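Local structure of polymerase nucleotidyl transferase domain-containing protein (Archaeoglobus fulgidus, 1YLQ) at residues 20-25 with 38-43; 5-10 with 62-67; 13-18 with 44-49; 26-31 with 84-89. The protein is a putative nucleotidyltransferase, which probably transfers a nucleotidyl group from a nucleoside triphosphate to an acceptor substrate. One frame throughout, in Å; residues are numbered along the deposited sequence.

Interaction 1 is the core of the fold: two antiparallel strands held by backbone hydrogen bonds, with aliphatic side chains on one face and Tyr21, Tyr23 and Asp39 on the other. The other three each touch it. Helix 3-14 serves both interaction 2, where its middle meets the end of helix 50-63 by partly buried apolar contact, and interaction 3, where the turn after it meets the loop beyond strand 38-43 through a serine-aspartate bond and buried valine packing. Interaction 4, at the surface, relies on an arginine bound to a helix-end carbonyl and a glutamate carboxylate bound to a backbone N-H; it adjoins interaction 1 at Tyr23 and Ser25 and sits across the chain's centre from interaction 3.

Interaction 1 (20-25 with 38-43); sequences IYLYGS and IDVAIV
Tyr23 takes the crowded first torsion, CG lodged between its backbone N and carbonyl carbon (chi1 51°), which folds the ring across to the neighbouring strand. Asp39 has CG beside its own N (chi1 -67°), and its CB sits under the ring, 3.4 Å from the Tyr23 centroid, in a CH-pi contact. The ring edge at CE1 meets Ala41 CB at 3.8 Å, so one aromatic group spans two residues of the opposite strand. These strands, 20-23 and 38-43, run antiparallel in the middle of the mixed sheet. Tyr21 N reaches Ala41 O at 2.9 Å, nearly straight (168°), and Tyr23 and Asp39 form the second hydrogen-bonded pair. Gly24-Ser25, followed by Asp37 and Asp39, fits the signature of the polymerase-beta-like nucleotidyltransferases; in relatives the aspartates bind metal. Asp39 OD2 is 3.1 Å from Gly24 CA and OD1 is close to Glu70, a crowding of like charge that might favour a cation or proton; a sulfate, probably from the crystallisation liquor, lies nearby. On the other face Ile20 CG2 packs alongside Val40 CG1 (3.6 Å), and Leu22 CD2 touches Ile38 CG2 at 3.9 Å, under helix 3-14, with Phe69 of adjoining strand 69-74 beside Val40.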
# COMPACT_ATOMS: atom_id res chain seq x y z
N ILE A 20 8.35 3.39 -12.99
CA ILE A 20 7.99 3.29 -11.58
C ILE A 20 8.03 1.84 -11.16
O ILE A 20 7.41 0.99 -11.81
CB ILE A 20 6.58 3.92 -11.28
CG1 ILE A 20 6.56 5.38 -11.74
CG2 ILE A 20 6.21 3.72 -9.78
CD1 ILE A 20 5.13 5.88 -12.07
N TYR A 21 8.72 1.60 -10.05
CA TYR A 21 8.79 0.27 -9.48
C TYR A 21 8.29 0.26 -8.05
O TYR A 21 8.63 1.17 -7.27
CB TYR A 21 10.27 -0.12 -9.46
CG TYR A 21 10.92 -0.06 -10.80
CD1 TYR A 21 10.86 -1.14 -11.66
CD2 TYR A 21 11.61 1.09 -11.21
CE1 TYR A 21 11.49 -1.12 -12.90
CE2 TYR A 21 12.20 1.15 -12.49
CZ TYR A 21 12.16 0.02 -13.30
OH TYR A 21 12.75 0.05 -14.55
N LEU A 22 7.57 -0.80 -7.68
CA LEU A 22 7.02 -0.98 -6.32
C LEU A 22 7.78 -2.07 -5.56
O LEU A 22 8.11 -3.11 -6.11
CB LEU A 22 5.51 -1.35 -6.39
CG LEU A 22 4.56 -0.31 -7.03
CD1 LEU A 22 3.04 -0.77 -6.90
CD2 LEU A 22 4.77 1.08 -6.37
N TYR A 23 8.14 -1.81 -4.31
CA TYR A 23 8.64 -2.85 -3.43
C TYR A 23 8.20 -2.49 -2.00
O TYR A 23 7.15 -1.83 -1.81
CB TYR A 23 10.16 -3.08 -3.61
CG TYR A 23 11.01 -1.83 -3.55
CD1 TYR A 23 10.99 -0.93 -4.61
CD2 TYR A 23 11.90 -1.58 -2.46
CE1 TYR A 23 11.76 0.21 -4.61
CE2 TYR A 23 12.71 -0.35 -2.44
CZ TYR A 23 12.60 0.49 -3.56
OH TYR A 23 13.29 1.66 -3.74
N GLY A 24 8.91 -3.00 -1.01
CA GLY A 24 8.50 -2.82 0.40
C GLY A 24 7.69 -4.04 0.88
O GLY A 24 7.60 -5.03 0.16
N SER A 25 7.14 -3.98 2.07
CA SER A 25 6.65 -5.21 2.76
C SER A 25 5.63 -5.98 1.95
O SER A 25 5.73 -7.20 1.81
CB SER A 25 6.10 -4.90 4.15
OG SER A 25 5.02 -4.00 4.10
N ILE A 38 4.83 0.32 1.24
CA ILE A 38 5.06 0.34 -0.20
C ILE A 38 6.25 1.31 -0.41
O ILE A 38 6.18 2.50 -0.03
CB ILE A 38 3.81 0.76 -1.01
CG1 ILE A 38 2.62 -0.17 -0.72
CG2 ILE A 38 4.13 0.81 -2.55
CD1 ILE A 38 1.27 0.38 -1.29
N ASP A 39 7.35 0.78 -0.92
CA ASP A 39 8.40 1.66 -1.50
C ASP A 39 8.06 1.90 -2.97
O ASP A 39 7.58 1.00 -3.67
CB ASP A 39 9.76 1.03 -1.38
CG ASP A 39 10.20 0.93 0.05
OD1 ASP A 39 10.51 1.99 0.65
OD2 ASP A 39 10.16 -0.21 0.60
N VAL A 40 8.27 3.13 -3.41
CA VAL A 40 8.00 3.54 -4.81
C VAL A 40 9.28 4.15 -5.36
O VAL A 40 9.68 5.24 -4.95
CB VAL A 40 6.91 4.59 -4.89
CG1 VAL A 40 6.51 4.83 -6.37
CG2 VAL A 40 5.66 4.16 -4.12
N ALA A 41 9.92 3.46 -6.28
CA ALA A 41 11.11 4.05 -6.92
C ALA A 41 10.65 4.66 -8.25
O ALA A 41 9.99 4.00 -9.05
CB ALA A 41 12.16 3.01 -7.12
N ILE A 42 10.94 5.95 -8.44
CA ILE A 42 10.62 6.65 -9.66
C ILE A 42 11.94 7.01 -10.33
O ILE A 42 12.74 7.75 -9.78
CB ILE A 42 9.74 7.87 -9.36
CG1 ILE A 42 8.51 7.41 -8.54
CG2 ILE A 42 9.35 8.65 -10.75
CD1 ILE A 42 7.64 8.50 -8.07
N VAL A 43 12.19 6.45 -11.52
CA VAL A 43 13.54 6.31 -12.01
C VAL A 43 13.65 6.95 -13.40
O VAL A 43 12.92 6.59 -14.31
CB VAL A 43 13.92 4.81 -12.15
CG1 VAL A 43 15.32 4.65 -12.74
CG2 VAL A 43 13.76 4.05 -10.75

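Interaction 2 (5-10 with 62-67); sequences KEIKEI and KKFFDS
Apolar packing does most of the work, and the Phe64 ring is its centre. With CG beside its own backbone N (chi1 -62°), Phe64 pushes the far end of its ring against helix 3-14. Ile7 CG1 comes over one ring face, 4.0 Å from the centroid and somewhat off the normal, as a CH-pi contact; it is 3.6 Å from CZ. The other face is covered from within its own segment by Lys63 CG, offset toward the rim. Glu6 CB closes on the edge at CZ, in the plane of the ring, and Ile10 meets the ring tip to tip, CD1 to CE2, at 3.7 Å. The methyl of Ile10 is pressed hardest against the lysine: its CD1 lies 3.4 Å from Lys63 CG, tighter than ordinary van der Waals contact.

Helices 3-14 and 50-63 pack beside each other on one side of the mixed sheet, and Phe64 fills the gap just where the second of them ends. Beneath it Ile7 also rests on Phe69 and Phe71 of strand 69-74.

Charge plays a looser part. Glu6 and Lys63 cross at about a right angle, but Glu6 OE2 stays 4.3 Å from Lys63 NZ, too far for a salt bridge, so any attraction is diffuse.

Within 62-67 a side-chain bond braces the turn. A type II turn from Phe64 to Ser67 reverses the chain, with Asp66 at positive phi (52°). Ser67 OG spans it through a weak 3.4 Å bond to Phe64 O and also bonds Phe69 N, where the strand starts.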
# COMPACT_ATOMS: atom_id res chain seq x y z
N LYS A 5 -2.64 5.14 -9.07
CA LYS A 5 -3.11 5.82 -10.29
C LYS A 5 -2.63 7.27 -10.29
O LYS A 5 -2.13 7.74 -11.31
CB LYS A 5 -4.65 5.75 -10.37
CG LYS A 5 -5.32 6.26 -11.68
CD LYS A 5 -6.86 6.27 -11.49
CE LYS A 5 -7.65 6.38 -12.85
NZ LYS A 5 -9.11 6.08 -12.74
N GLU A 6 -2.77 7.93 -9.15
CA GLU A 6 -2.39 9.32 -8.95
C GLU A 6 -0.87 9.48 -9.04
O GLU A 6 -0.43 10.38 -9.69
CB GLU A 6 -2.82 9.80 -7.58
CG GLU A 6 -3.68 11.05 -7.57
CD GLU A 6 -4.72 11.06 -6.41
OE1 GLU A 6 -4.49 10.42 -5.35
OE2 GLU A 6 -5.78 11.70 -6.57
N ILE A 7 -0.09 8.64 -8.35
CA ILE A 7 1.38 8.59 -8.53
C ILE A 7 1.81 8.50 -10.04
O ILE A 7 2.71 9.22 -10.49
CB ILE A 7 2.01 7.41 -7.68
CG1 ILE A 7 1.72 7.65 -6.17
CG2 ILE A 7 3.51 7.21 -8.00
CD1 ILE A 7 2.05 6.51 -5.19
N LYS A 8 1.20 7.58 -10.80
CA LYS A 8 1.65 7.39 -12.19
C LYS A 8 1.31 8.70 -12.91
O LYS A 8 2.10 9.20 -13.73
CB LYS A 8 0.97 6.16 -12.83
CG LYS A 8 1.51 5.66 -14.25
CD LYS A 8 2.62 4.55 -14.10
CE LYS A 8 3.37 4.17 -15.44
NZ LYS A 8 4.89 4.43 -15.45
N GLU A 9 0.15 9.30 -12.61
CA GLU A 9 -0.25 10.50 -13.35
C GLU A 9 0.60 11.74 -13.10
O GLU A 9 1.05 12.36 -14.06
CB GLU A 9 -1.74 10.77 -13.24
CG GLU A 9 -2.50 9.78 -14.13
CD GLU A 9 -1.79 9.50 -15.49
OE1 GLU A 9 -1.94 10.30 -16.46
OE2 GLU A 9 -1.07 8.48 -15.59
N ILE A 10 0.84 12.06 -11.84
CA ILE A 10 1.76 13.12 -11.43
C ILE A 10 3.15 12.88 -12.05
O ILE A 10 3.78 13.80 -12.55
CB ILE A 10 1.87 13.17 -9.87
CG1 ILE A 10 0.53 13.65 -9.30
CG2 ILE A 10 3.09 14.03 -9.40
CD1 ILE A 10 0.25 13.20 -7.86
N LYS A 62 4.31 16.18 -0.98
CA LYS A 62 3.23 17.09 -0.56
C LYS A 62 1.86 16.51 -0.95
O LYS A 62 0.91 16.59 -0.20
CB LYS A 62 3.44 18.49 -1.16
CG LYS A 62 2.23 19.39 -1.14
CD LYS A 62 2.42 20.60 -2.04
CE LYS A 62 1.10 21.34 -2.26
NZ LYS A 62 1.28 22.56 -3.11
N LYS A 63 1.78 15.92 -2.14
CA LYS A 63 0.55 15.27 -2.58
C LYS A 63 0.20 14.08 -1.69
O LYS A 63 -0.97 13.85 -1.35
CB LYS A 63 0.70 14.85 -4.06
CG LYS A 63 -0.55 14.20 -4.67
CD LYS A 63 -1.79 15.09 -4.60
CE LYS A 63 -3.08 14.28 -4.83
NZ LYS A 63 -4.21 14.85 -4.08
N PHE A 64 1.22 13.32 -1.29
CA PHE A 64 1.02 12.07 -0.53
C PHE A 64 1.52 12.16 0.92
O PHE A 64 2.21 11.28 1.44
CB PHE A 64 1.62 10.90 -1.32
CG PHE A 64 0.96 10.70 -2.63
CD1 PHE A 64 -0.32 10.13 -2.70
CD2 PHE A 64 1.57 11.14 -3.78
CE1 PHE A 64 -0.94 9.97 -3.93
CE2 PHE A 64 0.97 11.00 -5.01
CZ PHE A 64 -0.30 10.41 -5.09
N PHE A 65 1.15 13.25 1.57
CA PHE A 65 1.53 13.55 2.93
C PHE A 65 1.12 12.39 3.86
O PHE A 65 -0.00 11.88 3.76
CB PHE A 65 0.82 14.86 3.33
CG PHE A 65 1.09 15.32 4.75
CD1 PHE A 65 2.40 15.55 5.20
CD2 PHE A 65 0.02 15.58 5.62
CE1 PHE A 65 2.64 16.00 6.52
CE2 PHE A 65 0.25 16.03 6.93
CZ PHE A 65 1.56 16.24 7.38
N ASP A 66 2.05 11.96 4.72
CA ASP A 66 1.72 11.04 5.82
C ASP A 66 0.96 9.80 5.30
O ASP A 66 -0.05 9.37 5.87
CB ASP A 66 0.91 11.80 6.90
CG ASP A 66 0.55 10.93 8.11
OD1 ASP A 66 1.47 10.44 8.80
OD2 ASP A 66 -0.66 10.76 8.37
N SER A 67 1.45 9.24 4.20
CA SER A 67 0.87 8.04 3.60
C SER A 67 1.81 6.83 3.76
O SER A 67 2.96 7.00 4.22
CB SER A 67 0.57 8.27 2.12
OG SER A 67 1.70 7.96 1.36

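Interaction 3 (13-18 with 44-49); sequences KDVQDA and SDVFED
An ST turn opens the loop that leaves strand 38-43: Ser44 OG, anti to its own backbone N (chi1 168°), takes a hydrogen bond from Val46 N at 3.0 Å. The same hydroxyl gives its proton to Asp17 OD1, 2.6 Å away, landing on the syn lone pair of the carboxylate. Asp17 stands in the crowded first torsion, CG between N and carbonyl carbon (chi1 74°), swinging its acid across from the type I turn Val15-Ala18. A water donates to Asp17 OD2 at 2.5 Å and, weakly, to Ser44 OG. The serine oxygen thus has three partners, donating once and accepting from Val46 N and, weakly, the water; its rotation is fixed, and Asp17 would be expected to polarise the hydroxyl.

Next to this polar patch Val15 divides its branches. CG1 packs on Ser44 OG at 3.5 Å and on Val46 CG2 at 4.1 Å; CG2 turns to the Phe47 ring, 3.8 Å from CZ. Ala18 CB adds a lighter touch on Ser44 CB.

The contact joins the end of helix 3-14 to the approach to helix 50-63, whose Arg52 packs on Val15 and Val46, while Phe47 lies against Phe56 and Ile42 of strand 38-43.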
# COMPACT_ATOMS: atom_id res chain seq x y z
N LYS A 13 3.31 13.31 -15.91
CA LYS A 13 3.09 14.73 -16.26
C LYS A 13 4.39 15.54 -16.21
O LYS A 13 4.61 16.45 -17.02
CB LYS A 13 2.08 15.35 -15.31
CG LYS A 13 1.62 16.69 -15.79
CD LYS A 13 0.68 17.43 -14.84
CE LYS A 13 0.58 18.87 -15.38
NZ LYS A 13 -0.12 19.79 -14.44
N ASP A 14 5.21 15.23 -15.23
CA ASP A 14 6.50 15.90 -15.03
C ASP A 14 7.62 15.24 -15.85
O ASP A 14 8.33 15.88 -16.65
CB ASP A 14 6.83 15.89 -13.52
CG ASP A 14 7.98 16.84 -13.16
OD1 ASP A 14 8.87 17.09 -14.03
OD2 ASP A 14 7.97 17.33 -12.02
N VAL A 15 7.75 13.94 -15.70
CA VAL A 15 8.88 13.22 -16.32
C VAL A 15 8.31 12.09 -17.19
O VAL A 15 8.04 11.00 -16.69
CB VAL A 15 9.86 12.63 -15.25
CG1 VAL A 15 11.06 11.91 -15.92
CG2 VAL A 15 10.36 13.72 -14.30
N GLN A 16 8.16 12.37 -18.48
CA GLN A 16 7.48 11.47 -19.40
C GLN A 16 8.14 10.09 -19.45
O GLN A 16 7.46 9.07 -19.58
CB GLN A 16 7.47 12.08 -20.81
CG GLN A 16 6.59 11.35 -21.75
CD GLN A 16 6.31 12.14 -22.99
OE1 GLN A 16 7.07 13.07 -23.32
NE2 GLN A 16 5.23 11.79 -23.71
N ASP A 17 9.46 10.06 -19.37
CA ASP A 17 10.15 8.78 -19.55
C ASP A 17 10.33 7.98 -18.27
O ASP A 17 11.00 6.94 -18.29
CB ASP A 17 11.51 8.96 -20.28
CG ASP A 17 12.62 9.58 -19.37
OD1 ASP A 17 12.43 9.81 -18.16
OD2 ASP A 17 13.72 9.87 -19.88
N ALA A 18 9.78 8.47 -17.17
CA ALA A 18 10.05 7.81 -15.91
C ALA A 18 9.46 6.41 -15.80
O ALA A 18 8.39 6.08 -16.40
CB ALA A 18 9.73 8.69 -14.68
N SER A 44 14.59 7.89 -13.54
CA SER A 44 14.82 8.52 -14.87
C SER A 44 16.16 9.21 -14.79
O SER A 44 16.50 9.73 -13.72
CB SER A 44 13.75 9.58 -15.15
OG SER A 44 14.13 10.36 -16.28
N ASP A 45 16.89 9.28 -15.90
CA ASP A 45 18.14 10.07 -15.86
C ASP A 45 17.88 11.58 -15.88
O ASP A 45 18.78 12.39 -15.68
CB ASP A 45 19.11 9.65 -16.95
CG ASP A 45 19.84 8.37 -16.61
OD1 ASP A 45 19.84 7.92 -15.42
OD2 ASP A 45 20.46 7.82 -17.52
N VAL A 46 16.63 11.97 -16.07
CA VAL A 46 16.30 13.39 -15.79
C VAL A 46 16.70 13.81 -14.34
O VAL A 46 17.05 14.93 -14.07
CB VAL A 46 14.79 13.66 -16.05
CG1 VAL A 46 14.40 15.07 -15.71
CG2 VAL A 46 14.48 13.44 -17.58
N PHE A 47 16.68 12.87 -13.41
CA PHE A 47 17.00 13.17 -12.01
C PHE A 47 18.51 13.29 -11.75
O PHE A 47 18.94 13.51 -10.59
CB PHE A 47 16.36 12.12 -11.11
CG PHE A 47 14.83 12.12 -11.19
CD1 PHE A 47 14.12 13.31 -11.06
CD2 PHE A 47 14.13 10.92 -11.34
CE1 PHE A 47 12.72 13.32 -11.12
CE2 PHE A 47 12.72 10.90 -11.37
CZ PHE A 47 12.03 12.10 -11.29
N GLU A 48 19.30 13.18 -12.83
CA GLU A 48 20.72 13.53 -12.74
C GLU A 48 20.85 15.02 -12.36
O GLU A 48 21.83 15.45 -11.84
CB GLU A 48 21.46 13.24 -14.04
CG GLU A 48 21.81 11.80 -14.23
CD GLU A 48 22.33 11.51 -15.64
OE1 GLU A 48 22.25 12.41 -16.51
OE2 GLU A 48 22.82 10.39 -15.87
N ASP A 49 19.82 15.80 -12.63
CA ASP A 49 19.81 17.21 -12.25
C ASP A 49 19.15 17.29 -10.88
O ASP A 49 17.94 17.03 -10.76
CB ASP A 49 19.04 18.04 -13.30
CG ASP A 49 18.89 19.48 -12.90
OD1 ASP A 49 19.01 19.81 -11.73
OD2 ASP A 49 18.61 20.31 -13.75
O HOH W 1 15.92 10.58 -19.05

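Interaction 4 (26-31 with 84-89); sequences VVEGDY and RFIRKY
Glu28 O, the last carbonyl of helix 25-28, is held by two N-H groups of one side chain. Arg87 NE donates at 2.9 Å along an almost straight path (165°), in the carbonyl plane and on a lone pair; Arg87 NH2 adds a weak bond at 3.3 Å. The oxygen lies at the guanidinium edge, in its plane, so the flat group is set by the carbonyl it serves. A positive group here may gain a little from the partial negative charge at this helix end.

This short helix starts at the serine of a Gly-Ser pair consistent with the nucleotidyltransferase signature, with Gly24 as its N-cap, and the contact ties it to the loop leading from helix 76-83 to strand 90-91. Gly29, at positive phi (92°), ends the helix. Glu28 works through its carboxylate as well. OE1 receives Arg87 N at 3.2 Å from above the carboxylate plane, and OE2 is bonded to Gly24 N, so one extended side chain joins both loop and helix start.

Aliphatic atoms fill in alongside. Val27 CG1 rests on Lys88 O at 3.7 Å, and Glu28 CG approaches the same carbonyl to 3.3 Å. Beyond them Val27 packs on Val26 of the second subunit, and Tyr89 meets Tyr21 and Trp79. Asp30, whose OD1 bonds Ile33 N, brings its CB to 3.2 Å from Arg87 NH2.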
# COMPACT_ATOMS: atom_id res chain seq x y z
N VAL A 26 4.70 -5.24 1.33
CA VAL A 26 3.59 -5.90 0.63
C VAL A 26 4.09 -6.71 -0.57
O VAL A 26 3.79 -7.91 -0.71
CB VAL A 26 2.45 -4.93 0.31
CG1 VAL A 26 1.32 -5.65 -0.48
CG2 VAL A 26 1.86 -4.41 1.63
N VAL A 27 4.95 -6.09 -1.36
CA VAL A 27 5.47 -6.72 -2.57
C VAL A 27 6.45 -7.84 -2.17
O VAL A 27 6.41 -8.93 -2.78
CB VAL A 27 6.16 -5.68 -3.53
CG1 VAL A 27 7.01 -6.37 -4.61
CG2 VAL A 27 5.10 -4.70 -4.17
N GLU A 28 7.27 -7.60 -1.14
CA GLU A 28 8.42 -8.47 -0.81
C GLU A 28 8.12 -9.62 0.15
O GLU A 28 8.91 -10.57 0.23
CB GLU A 28 9.63 -7.64 -0.30
CG GLU A 28 10.20 -6.61 -1.33
CD GLU A 28 11.37 -5.79 -0.82
OE1 GLU A 28 12.47 -6.33 -0.60
OE2 GLU A 28 11.22 -4.56 -0.67
N GLY A 29 7.04 -9.52 0.92
CA GLY A 29 6.68 -10.58 1.91
C GLY A 29 7.19 -10.48 3.35
O GLY A 29 6.68 -11.18 4.24
N ASP A 30 8.23 -9.69 3.58
CA ASP A 30 8.63 -9.20 4.92
C ASP A 30 7.81 -7.95 4.99
O ASP A 30 8.24 -6.93 4.46
CB ASP A 30 10.13 -8.83 4.86
CG ASP A 30 10.56 -7.79 5.93
OD1 ASP A 30 9.69 -7.17 6.62
OD2 ASP A 30 11.80 -7.58 6.03
N TYR A 31 6.64 -7.92 5.63
CA TYR A 31 6.31 -7.96 7.08
C TYR A 31 7.16 -7.99 8.35
O TYR A 31 6.79 -7.24 9.25
CB TYR A 31 4.96 -8.68 7.29
CG TYR A 31 4.10 -8.57 6.06
CD1 TYR A 31 3.51 -7.35 5.67
CD2 TYR A 31 3.91 -9.68 5.24
CE1 TYR A 31 2.73 -7.27 4.52
CE2 TYR A 31 3.14 -9.60 4.08
CZ TYR A 31 2.57 -8.40 3.73
OH TYR A 31 1.82 -8.38 2.58
N ARG A 84 20.35 -4.16 -5.72
CA ARG A 84 21.24 -5.03 -4.94
C ARG A 84 20.68 -5.40 -3.53
O ARG A 84 21.10 -6.38 -2.95
CB ARG A 84 22.60 -4.36 -4.74
CG ARG A 84 23.33 -3.94 -6.02
CD ARG A 84 24.75 -3.52 -5.69
NE ARG A 84 25.54 -4.74 -5.54
CZ ARG A 84 26.62 -5.04 -6.22
NH1 ARG A 84 27.13 -4.18 -7.09
NH2 ARG A 84 27.23 -6.19 -5.99
N PHE A 85 19.78 -4.58 -3.00
CA PHE A 85 19.20 -4.72 -1.67
C PHE A 85 17.69 -4.97 -1.70
O PHE A 85 17.03 -4.92 -0.65
CB PHE A 85 19.55 -3.48 -0.84
CG PHE A 85 21.06 -3.23 -0.77
CD1 PHE A 85 21.86 -4.07 -0.01
CD2 PHE A 85 21.67 -2.23 -1.52
CE1 PHE A 85 23.25 -3.89 0.05
CE2 PHE A 85 23.06 -2.06 -1.47
CZ PHE A 85 23.84 -2.88 -0.71
N ILE A 86 17.13 -5.26 -2.87
CA ILE A 86 15.69 -5.46 -2.98
C ILE A 86 15.44 -6.88 -3.40
O ILE A 86 15.96 -7.32 -4.44
CB ILE A 86 15.05 -4.50 -4.02
CG1 ILE A 86 15.22 -3.03 -3.58
CG2 ILE A 86 13.52 -4.76 -4.18
CD1 ILE A 86 14.94 -2.07 -4.72
N ARG A 87 14.62 -7.58 -2.60
CA ARG A 87 14.32 -9.01 -2.81
C ARG A 87 13.53 -9.22 -4.10
O ARG A 87 13.85 -10.11 -4.90
CB ARG A 87 13.55 -9.60 -1.61
CG ARG A 87 12.74 -10.87 -1.97
CD ARG A 87 12.47 -11.87 -0.80
NE ARG A 87 11.70 -11.27 0.30
CZ ARG A 87 12.23 -10.87 1.45
NH1 ARG A 87 13.54 -11.00 1.69
NH2 ARG A 87 11.45 -10.32 2.38
N LYS A 88 12.55 -8.35 -4.32
CA LYS A 88 11.54 -8.50 -5.34
C LYS A 88 10.97 -7.10 -5.57
O LYS A 88 10.68 -6.37 -4.62
CB LYS A 88 10.43 -9.40 -4.78
CG LYS A 88 9.39 -9.89 -5.76
CD LYS A 88 8.77 -11.23 -5.23
CE LYS A 88 7.32 -11.47 -5.68
NZ LYS A 88 6.84 -12.87 -5.25
N TYR A 89 10.79 -6.73 -6.82
CA TYR A 89 10.04 -5.50 -7.12
C TYR A 89 9.08 -5.78 -8.25
O TYR A 89 9.24 -6.79 -8.97
CB TYR A 89 10.98 -4.33 -7.51
CG TYR A 89 11.85 -4.59 -8.71
CD1 TYR A 89 11.40 -4.34 -10.00
CD2 TYR A 89 13.16 -5.10 -8.55
CE1 TYR A 89 12.23 -4.58 -11.13
CE2 TYR A 89 13.99 -5.36 -9.65
CZ TYR A 89 13.53 -5.10 -10.93
OH TYR A 89 14.38 -5.38 -11.96